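PDB 4BGV: malate dehydrogenase from Picrophilus torridus, which probably catalyses the reversible, NAD-dependent oxidation of (S)-malate to oxaloacetate, a step of the tricarboxylic acid cycle. Local coordinates for residues 32-37 against 62-67; 28-33 against 70-75; 81-86 against 101-106. All blocks are in the same frame, centred on the assembly; numbering follows the deposited sequence.

Contact 1 (32-37 against 62-67); sequences FDIVDG and FCTADE
The carbonyl oxygen of D33 takes the shortest bond between the two strand ends: T64 N donates to D33 O at 2.9 Å, standing well above the carbonyl plane, 53° out of it. The same residue's own D33 N gives a longer bond, 3.2 Å, to F62 O, nearly in line with the F62 carbonyl. F32 and F62 pair in parallel register, and their two rings run out alongside each other, planes 25° apart and offset enough that little of one covers the other; F32 CE2 meets F62 CD2 at 3.8 Å. T64 adds its methyl at the rim of the F32 ring, CG2 to CD2 at 3.8 Å. An alanine in place of F32 would probably open a gap beside F62 and strip the T64 methyl of its ring neighbour. On the opposite face of the sheet, C63 SG, anti to the backbone N (chi1 -179°), reaches past the strand end to D36 CA at 3.6 Å. D33 OD1 accepts from V35 N at 2.9 Å, closing an Asx turn, while OD2 takes the backbone N of A10. An aspartate ending the second strand beside the glycine-rich loop is the classic Rossmann arrangement, and D33 probably binds NAD(+) here.

Contact 2 (28-33 against 70-75); sequences DIYIFD and YAEMKG
Strand 28-33 of the parallel Rossmann sheet is covered on one face by the 3-10 turn 70-73, and F32 meets M73, the last residue of that turn. M73 CG sits over one face of the F32 ring, 3.4 Å from F32 CZ; chi1 of -63° turns it anti to its own carbonyl carbon and sets it there. M73 SD itself lies 4.8 Å from the ring centroid, a Met-aromatic contact. At the ring's edge, in its plane, E72 CB comes within 3.8 Å of F32 CE2. Y70 is a looser neighbour, its ring nearly parallel to that of F32 but slid aside, with centroids 5.8 Å apart. In the fold, this turn belongs to the connection that carries the chain from edge strand 59-63 to strand 78-81, on the far side of strand 4-8; Y70 and M73 also touch helix 93-114, so the turn is wedged between sheet and helix. Further back along the strand, Y30 CD2 approaches E72 O at 3.3 Å. That carbonyl accepts a hydrogen bond from K4 NZ, as does K74 O, while Y30 OH is bonded to D58 OD2. Within the turn, M73 N donates to Y70 O at 3.0 Å.

Contact 3 (81-86 against 101-106); sequences VTAGLA and IGIMKS
Bends at chi2 (-60°) and chi3 (97°) fold the M104 side chain back, the first placing SD and the second CE, and bring its methyl against V81 and A83. M104 CE lies 3.7 Å from V81 CG1, and the sulfur is scarcely farther from the same methyl; the two side chains pass alongside, running opposite ways. The M104 methyl also comes 3.5 Å from A83 O, a carbonyl that accepts a hydrogen bond from T124 OG1. I103, one residue earlier on the helix, faces the loop more directly. Its CG2 branch meets A83 CB at 4.1 Å, while the longer branch carries CD1 to within 3.7 Å of G84 CA. The contact is mainly van der Waals packing of methyl groups; no hydrogen bond crosses between the two segments. G84 has a backbone phi of 132°, and in its conformation a CB would collide with the carbonyl oxygen of A83, so a side chain is poorly tolerated there. Just beyond, L85 N is held by N100 OD1, from the turn of helix before I103. The arrangement seats the loop leaving strand 78-81 against helix 93-114 of the Rossmann domain, beside N100 and T124, both probable NAD(+)-binding residues.

How the contacts relate
After strand 4-8 and helix 12-23, the chain enters strand 28-33, from which contacts 1 and 2 both start. Contact 1 closes the helical excursion between this strand and edge strand 59-63; contact 2 then closes a wider loop around it, bringing the crossing segment 70-75 back over the same strand. The two share F32 and D33 and touch directly, F62 packing on E72 and Y30, and T64 on Y70. Contact 3 follows in series and touches neither, its centre about 14 Å from that of contact 1. Contacts 1 and 2 tie the edge strand and the covering turn to strand 28-33, and contact 3 ties the loop after strand 78-81 to helix 93-114, all within the NAD-binding domain.

Contact 1 (32-37 against 62-67)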
loop_
_atom_site.group_PDB
_atom_site.type_symbol
_atom_site.label_atom_id
_atom_site.label_comp_id
_atom_site.label_asym_id
_atom_site.label_seq_id
_atom_site.Cartn_x
_atom_site.Cartn_y
_atom_site.Cartn_z
ATOM N N PHE A 32 12.086 21.557 -8.966
ATOM C CA PHE A 32 12.720 22.741 -9.554
ATOM C C PHE A 32 12.448 22.833 -11.055
ATOM O O PHE A 32 12.483 21.828 -11.763
ATOM C CB PHE A 32 14.240 22.711 -9.315
ATOM C CG PHE A 32 14.617 22.653 -7.857
ATOM C CD1 PHE A 32 14.582 21.442 -7.161
ATOM C CD2 PHE A 32 14.975 23.808 -7.178
ATOM C CE1 PHE A 32 14.896 21.390 -5.807
ATOM C CE2 PHE A 32 15.308 23.769 -5.830
ATOM C CZ PHE A 32 15.267 22.555 -5.137
ATOM N N ASP A 33 12.180 24.046 -11.534
ATOM C CA ASP A 33 11.987 24.279 -12.956
ATOM C C ASP A 33 12.238 25.744 -13.287
ATOM O O ASP A 33 11.903 26.647 -12.512
ATOM C CB ASP A 33 10.584 23.872 -13.422
ATOM C CG ASP A 33 10.532 23.603 -14.928
ATOM O OD1 ASP A 33 10.498 24.576 -15.706
ATOM O OD2 ASP A 33 10.575 22.421 -15.339
ATOM N N ILE A 34 12.824 25.968 -14.459
ATOM C CA ILE A 34 13.168 27.303 -14.903
ATOM C C ILE A 34 11.930 28.114 -15.296
ATOM O O ILE A 34 11.975 29.344 -15.334
ATOM C CB ILE A 34 14.155 27.234 -16.106
ATOM C CG1 ILE A 34 14.735 28.610 -16.424
ATOM C CG2 ILE A 34 13.474 26.629 -17.322
ATOM C CD1 ILE A 34 16.166 28.784 -15.954
ATOM N N VAL A 35 10.822 27.431 -15.570
ATOM C CA VAL A 35 9.587 28.113 -15.943
ATOM C C VAL A 35 8.853 28.640 -14.711
ATOM O O VAL A 35 8.492 27.876 -13.833
ATOM C CB VAL A 35 8.655 27.184 -16.735
ATOM C CG1 VAL A 35 7.318 27.869 -17.014
ATOM C CG2 VAL A 35 9.325 26.768 -18.039
ATOM N N ASP A 36 8.625 29.952 -14.659
ATOM C CA ASP A 36 8.021 30.563 -13.475
ATOM C C ASP A 36 6.645 29.968 -13.165
ATOM O O ASP A 36 5.785 29.860 -14.039
ATOM C CB ASP A 36 7.929 32.084 -13.623
ATOM C CG ASP A 36 7.487 32.767 -12.337
ATOM O OD1 ASP A 36 7.986 32.393 -11.249
ATOM O OD2 ASP A 36 6.627 33.668 -12.417
ATOM N N GLY A 37 6.462 29.558 -11.915
ATOM C CA GLY A 37 5.198 29.015 -11.452
ATOM C C GLY A 37 5.026 27.508 -11.582
ATOM O O GLY A 37 4.225 26.920 -10.857
ATOM N N PHE A 62 10.132 25.334 -6.746
ATOM C CA PHE A 62 10.923 26.554 -6.848
ATOM C C PHE A 62 11.226 26.898 -8.297
ATOM O O PHE A 62 11.404 25.998 -9.120
ATOM C CB PHE A 62 12.239 26.380 -6.091
ATOM C CG PHE A 62 12.056 26.076 -4.640
ATOM C CD1 PHE A 62 11.867 27.105 -3.725
ATOM C CD2 PHE A 62 12.029 24.759 -4.195
ATOM C CE1 PHE A 62 11.682 26.830 -2.370
ATOM C CE2 PHE A 62 11.843 24.471 -2.852
ATOM C CZ PHE A 62 11.673 25.509 -1.938
ATOM N N CYS A 63 11.306 28.193 -8.601
ATOM C CA CYS A 63 11.673 28.634 -9.943
ATOM C C CYS A 63 13.177 28.869 -10.024
ATOM O O CYS A 63 13.737 29.625 -9.230
ATOM C CB CYS A 63 10.915 29.907 -10.340
ATOM S SG CYS A 63 11.312 30.472 -12.014
ATOM N N THR A 64 13.830 28.226 -10.988
ATOM C CA THR A 64 15.283 28.350 -11.129
ATOM C C THR A 64 15.710 29.299 -12.251
ATOM O O THR A 64 16.852 29.231 -12.717
ATOM C CB THR A 64 15.929 26.990 -11.351
ATOM O OG1 THR A 64 15.236 26.311 -12.403
ATOM C CG2 THR A 64 15.854 26.146 -10.053
ATOM N N ALA A 65 14.797 30.172 -12.678
ATOM C CA ALA A 65 15.158 31.271 -13.584
ATOM C C ALA A 65 16.390 31.993 -13.041
ATOM O O ALA A 65 17.285 32.378 -13.797
ATOM C CB ALA A 65 14.000 32.247 -13.751
ATOM N N ASP A 66 16.427 32.168 -11.721
ATOM C CA ASP A 66 17.658 32.538 -11.052
ATOM C C ASP A 66 18.237 31.284 -10.406
ATOM O O ASP A 66 17.551 30.584 -9.653
ATOM C CB ASP A 66 17.420 33.614 -9.997
ATOM C CG ASP A 66 18.711 34.262 -9.541
ATOM O OD1 ASP A 66 19.469 33.619 -8.782
ATOM O OD2 ASP A 66 18.983 35.410 -9.952
ATOM N N GLU A 67 19.498 31.000 -10.700
ATOM C CA GLU A 67 20.119 29.778 -10.205
ATOM C C GLU A 67 20.301 29.730 -8.686
ATOM O O GLU A 67 20.483 28.654 -8.116
ATOM C CB GLU A 67 21.428 29.486 -10.950
ATOM C CG GLU A 67 21.186 29.058 -12.393
ATOM C CD GLU A 67 22.204 28.047 -12.897
ATOM O OE1 GLU A 67 23.157 27.734 -12.149
ATOM O OE2 GLU A 67 22.045 27.562 -14.043
#

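Contact 2 (28-33 against 70-75)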
loop_
_atom_site.group_PDB
_atom_site.type_symbol
_atom_site.label_atom_id
_atom_site.label_comp_id
_atom_site.label_asym_id
_atom_site.label_seq_id
_atom_site.Cartn_x
_atom_site.Cartn_y
_atom_site.Cartn_z
ATOM N N ASP A 28 10.652 13.703 1.662
ATOM C CA ASP A 28 10.242 15.046 1.245
ATOM C C ASP A 28 10.712 15.291 -0.180
ATOM O O ASP A 28 11.752 14.781 -0.599
ATOM C CB ASP A 28 10.831 16.095 2.186
ATOM C CG ASP A 28 10.300 15.961 3.609
ATOM O OD1 ASP A 28 9.106 15.622 3.782
ATOM O OD2 ASP A 28 11.078 16.193 4.554
ATOM N N ILE A 29 9.950 16.077 -0.930
ATOM C CA ILE A 29 10.224 16.230 -2.348
ATOM C C ILE A 29 10.258 17.707 -2.703
ATOM O O ILE A 29 9.273 18.419 -2.498
ATOM C CB ILE A 29 9.135 15.533 -3.166
ATOM C CG1 ILE A 29 9.133 14.024 -2.878
ATOM C CG2 ILE A 29 9.351 15.747 -4.665
ATOM C CD1 ILE A 29 7.752 13.453 -2.793
ATOM N N TYR A 30 11.404 18.172 -3.188
ATOM C CA TYR A 30 11.541 19.543 -3.691
ATOM C C TYR A 30 11.668 19.541 -5.219
ATOM O O TYR A 30 12.523 18.833 -5.779
ATOM C CB TYR A 30 12.768 20.237 -3.088
ATOM C CG TYR A 30 12.605 20.689 -1.645
ATOM C CD1 TYR A 30 11.642 20.130 -0.821
ATOM C CD2 TYR A 30 13.415 21.697 -1.118
ATOM C CE1 TYR A 30 11.491 20.550 0.495
ATOM C CE2 TYR A 30 13.276 22.116 0.190
ATOM C CZ TYR A 30 12.315 21.540 0.993
ATOM O OH TYR A 30 12.168 21.956 2.306
ATOM N N ILE A 31 10.814 20.315 -5.892
ATOM C CA ILE A 31 10.763 20.301 -7.359
ATOM C C ILE A 31 11.323 21.620 -7.872
ATOM O O ILE A 31 11.076 22.671 -7.278
ATOM C CB ILE A 31 9.311 20.114 -7.891
ATOM C CG1 ILE A 31 8.602 18.967 -7.158
ATOM C CG2 ILE A 31 9.297 19.856 -9.402
ATOM C CD1 ILE A 31 7.159 18.808 -7.574
ATOM N N PHE A 32 12.086 21.557 -8.966
ATOM C CA PHE A 32 12.720 22.741 -9.554
ATOM C C PHE A 32 12.448 22.833 -11.055
ATOM O O PHE A 32 12.483 21.828 -11.763
ATOM C CB PHE A 32 14.240 22.711 -9.315
ATOM C CG PHE A 32 14.617 22.653 -7.857
ATOM C CD1 PHE A 32 14.582 21.442 -7.161
ATOM C CD2 PHE A 32 14.975 23.808 -7.178
ATOM C CE1 PHE A 32 14.896 21.390 -5.807
ATOM C CE2 PHE A 32 15.308 23.769 -5.830
ATOM C CZ PHE A 32 15.267 22.555 -5.137
ATOM N N ASP A 33 12.180 24.046 -11.534
ATOM C CA ASP A 33 11.987 24.279 -12.956
ATOM C C ASP A 33 12.238 25.744 -13.287
ATOM O O ASP A 33 11.903 26.647 -12.512
ATOM C CB ASP A 33 10.584 23.872 -13.422
ATOM C CG ASP A 33 10.532 23.603 -14.928
ATOM O OD1 ASP A 33 10.498 24.576 -15.706
ATOM O OD2 ASP A 33 10.575 22.421 -15.339
ATOM N N TYR A 70 18.572 27.067 -6.596
ATOM C CA TYR A 70 19.082 25.700 -6.450
ATOM C C TYR A 70 19.667 25.461 -5.057
ATOM O O TYR A 70 19.914 24.324 -4.676
ATOM C CB TYR A 70 20.144 25.390 -7.506
ATOM C CG TYR A 70 19.603 24.955 -8.848
ATOM C CD1 TYR A 70 18.855 23.791 -8.972
ATOM C CD2 TYR A 70 19.871 25.688 -9.997
ATOM C CE1 TYR A 70 18.382 23.376 -10.201
ATOM C CE2 TYR A 70 19.408 25.275 -11.233
ATOM C CZ TYR A 70 18.665 24.123 -11.328
ATOM O OH TYR A 70 18.195 23.709 -12.551
ATOM N N ALA A 71 19.895 26.536 -4.302
ATOM C CA ALA A 71 20.332 26.406 -2.907
ATOM C C ALA A 71 19.370 25.541 -2.082
ATOM O O ALA A 71 19.782 24.883 -1.124
ATOM C CB ALA A 71 20.514 27.795 -2.261
ATOM N N GLU A 72 18.095 25.533 -2.476
ATOM C CA GLU A 72 17.076 24.712 -1.833
ATOM C C GLU A 72 17.279 23.192 -1.975
ATOM O O GLU A 72 16.595 22.415 -1.315
ATOM C CB GLU A 72 15.669 25.116 -2.314
ATOM C CG GLU A 72 15.275 26.550 -1.948
ATOM C CD GLU A 72 14.989 26.716 -0.468
ATOM O OE1 GLU A 72 15.021 25.699 0.259
ATOM O OE2 GLU A 72 14.727 27.859 -0.031
ATOM N N MET A 73 18.224 22.766 -2.805
ATOM C CA MET A 73 18.553 21.340 -2.913
ATOM C C MET A 73 19.416 20.852 -1.757
ATOM O O MET A 73 19.582 19.654 -1.590
ATOM C CB MET A 73 19.282 21.027 -4.233
ATOM C CG MET A 73 18.456 21.289 -5.485
ATOM S SD MET A 73 19.242 20.548 -6.933
ATOM C CE MET A 73 20.826 21.377 -6.969
ATOM N N LYS A 74 19.970 21.779 -0.970
ATOM C CA LYS A 74 20.870 21.414 0.122
ATOM C C LYS A 74 20.326 20.262 0.963
ATOM O O LYS A 74 19.163 20.268 1.379
ATOM C CB LYS A 74 21.169 22.624 1.011
ATOM C CG LYS A 74 19.937 23.275 1.619
ATOM C CD LYS A 74 20.309 24.489 2.462
ATOM C CE LYS A 74 19.076 25.189 3.000
ATOM N NZ LYS A 74 19.449 26.315 3.897
ATOM N N GLY A 75 21.175 19.263 1.195
ATOM C CA GLY A 75 20.814 18.127 2.021
ATOM C C GLY A 75 19.966 17.071 1.330
ATOM O O GLY A 75 19.415 16.196 1.992
#

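Contact 3 (81-86 against 101-106)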
loop_
_atom_site.group_PDB
_atom_site.type_symbol
_atom_site.label_atom_id
_atom_site.label_comp_id
_atom_site.label_asym_id
_atom_site.label_seq_id
_atom_site.Cartn_x
_atom_site.Cartn_y
_atom_site.Cartn_z
ATOM N N VAL A 81 17.502 14.162 -12.214
ATOM C CA VAL A 81 17.651 15.138 -13.288
ATOM C C VAL A 81 16.749 14.799 -14.480
ATOM O O VAL A 81 17.006 13.837 -15.208
ATOM C CB VAL A 81 19.129 15.243 -13.737
ATOM C CG1 VAL A 81 19.301 16.293 -14.852
ATOM C CG2 VAL A 81 20.019 15.588 -12.543
ATOM N N THR A 82 15.694 15.590 -14.681
ATOM C CA THR A 82 14.784 15.368 -15.805
ATOM C C THR A 82 14.718 16.601 -16.689
ATOM O O THR A 82 13.822 16.729 -17.507
ATOM C CB THR A 82 13.340 15.064 -15.352
ATOM O OG1 THR A 82 12.704 16.273 -14.911
ATOM C CG2 THR A 82 13.325 14.062 -14.222
ATOM N N ALA A 83 15.669 17.505 -16.513
ATOM C CA ALA A 83 15.715 18.724 -17.298
ATOM C C ALA A 83 16.246 18.361 -18.680
ATOM O O ALA A 83 16.952 17.377 -18.837
ATOM C CB ALA A 83 16.615 19.747 -16.622
ATOM N N GLY A 84 15.902 19.141 -19.687
ATOM C CA GLY A 84 16.362 18.822 -21.020
ATOM C C GLY A 84 15.237 18.886 -22.023
ATOM O O GLY A 84 14.065 18.951 -21.652
ATOM N N LEU A 85 15.597 18.843 -23.299
ATOM C CA LEU A 85 14.658 19.146 -24.364
ATOM C C LEU A 85 14.409 17.944 -25.269
ATOM O O LEU A 85 15.077 16.912 -25.155
ATOM C CB LEU A 85 15.195 20.326 -25.181
ATOM C CG LEU A 85 14.221 21.170 -26.003
ATOM C CD1 LEU A 85 12.941 21.406 -25.218
ATOM C CD2 LEU A 85 14.862 22.496 -26.397
ATOM N N ALA A 86 13.440 18.089 -26.171
ATOM C CA ALA A 86 13.200 17.135 -27.255
ATOM C C ALA A 86 12.655 17.893 -28.465
ATOM O O ALA A 86 11.442 18.082 -28.598
ATOM C CB ALA A 86 12.229 16.054 -26.815
ATOM N N ILE A 101 23.607 18.037 -23.484
ATOM C CA ILE A 101 24.887 17.969 -22.783
ATOM C C ILE A 101 25.177 19.308 -22.089
ATOM O O ILE A 101 25.650 19.346 -20.948
ATOM C CB ILE A 101 26.046 17.561 -23.740
ATOM C CG1 ILE A 101 25.962 16.061 -24.049
ATOM C CG2 ILE A 101 27.392 17.855 -23.112
ATOM C CD1 ILE A 101 26.846 15.614 -25.203
ATOM N N GLY A 102 24.862 20.404 -22.778
ATOM C CA GLY A 102 25.045 21.729 -22.217
ATOM C C GLY A 102 24.164 21.940 -21.000
ATOM O O GLY A 102 24.593 22.540 -20.019
ATOM N N ILE A 103 22.930 21.447 -21.068
ATOM C CA ILE A 103 22.015 21.530 -19.934
ATOM C C ILE A 103 22.557 20.717 -18.747
ATOM O O ILE A 103 22.537 21.183 -17.606
ATOM C CB ILE A 103 20.592 21.067 -20.332
ATOM C CG1 ILE A 103 19.996 22.030 -21.364
ATOM C CG2 ILE A 103 19.682 20.990 -19.119
ATOM C CD1 ILE A 103 18.742 21.511 -22.037
ATOM N N MET A 104 23.084 19.528 -19.021
ATOM C CA MET A 104 23.652 18.697 -17.958
ATOM C C MET A 104 24.864 19.378 -17.335
ATOM O O MET A 104 25.075 19.282 -16.127
ATOM C CB MET A 104 24.061 17.306 -18.480
ATOM C CG MET A 104 22.917 16.438 -19.008
ATOM S SD MET A 104 21.633 16.083 -17.786
ATOM C CE MET A 104 20.424 17.329 -18.211
ATOM N N LYS A 105 25.661 20.053 -18.163
ATOM C CA LYS A 105 26.838 20.759 -17.663
ATOM C C LYS A 105 26.428 21.818 -16.630
ATOM O O LYS A 105 26.977 21.859 -15.530
ATOM C CB LYS A 105 27.678 21.365 -18.808
ATOM C CG LYS A 105 28.984 22.009 -18.337
ATOM C CD LYS A 105 29.957 22.275 -19.501
ATOM C CE LYS A 105 31.284 22.877 -19.009
ATOM N NZ LYS A 105 31.106 24.226 -18.383
ATOM N N SER A 106 25.449 22.650 -16.967
ATOM C CA SER A 106 25.019 23.687 -16.036
ATOM C C SER A 106 24.281 23.107 -14.825
ATOM O O SER A 106 24.447 23.596 -13.706
ATOM C CB SER A 106 24.180 24.766 -16.735
ATOM O OG SER A 106 22.910 24.264 -17.105
#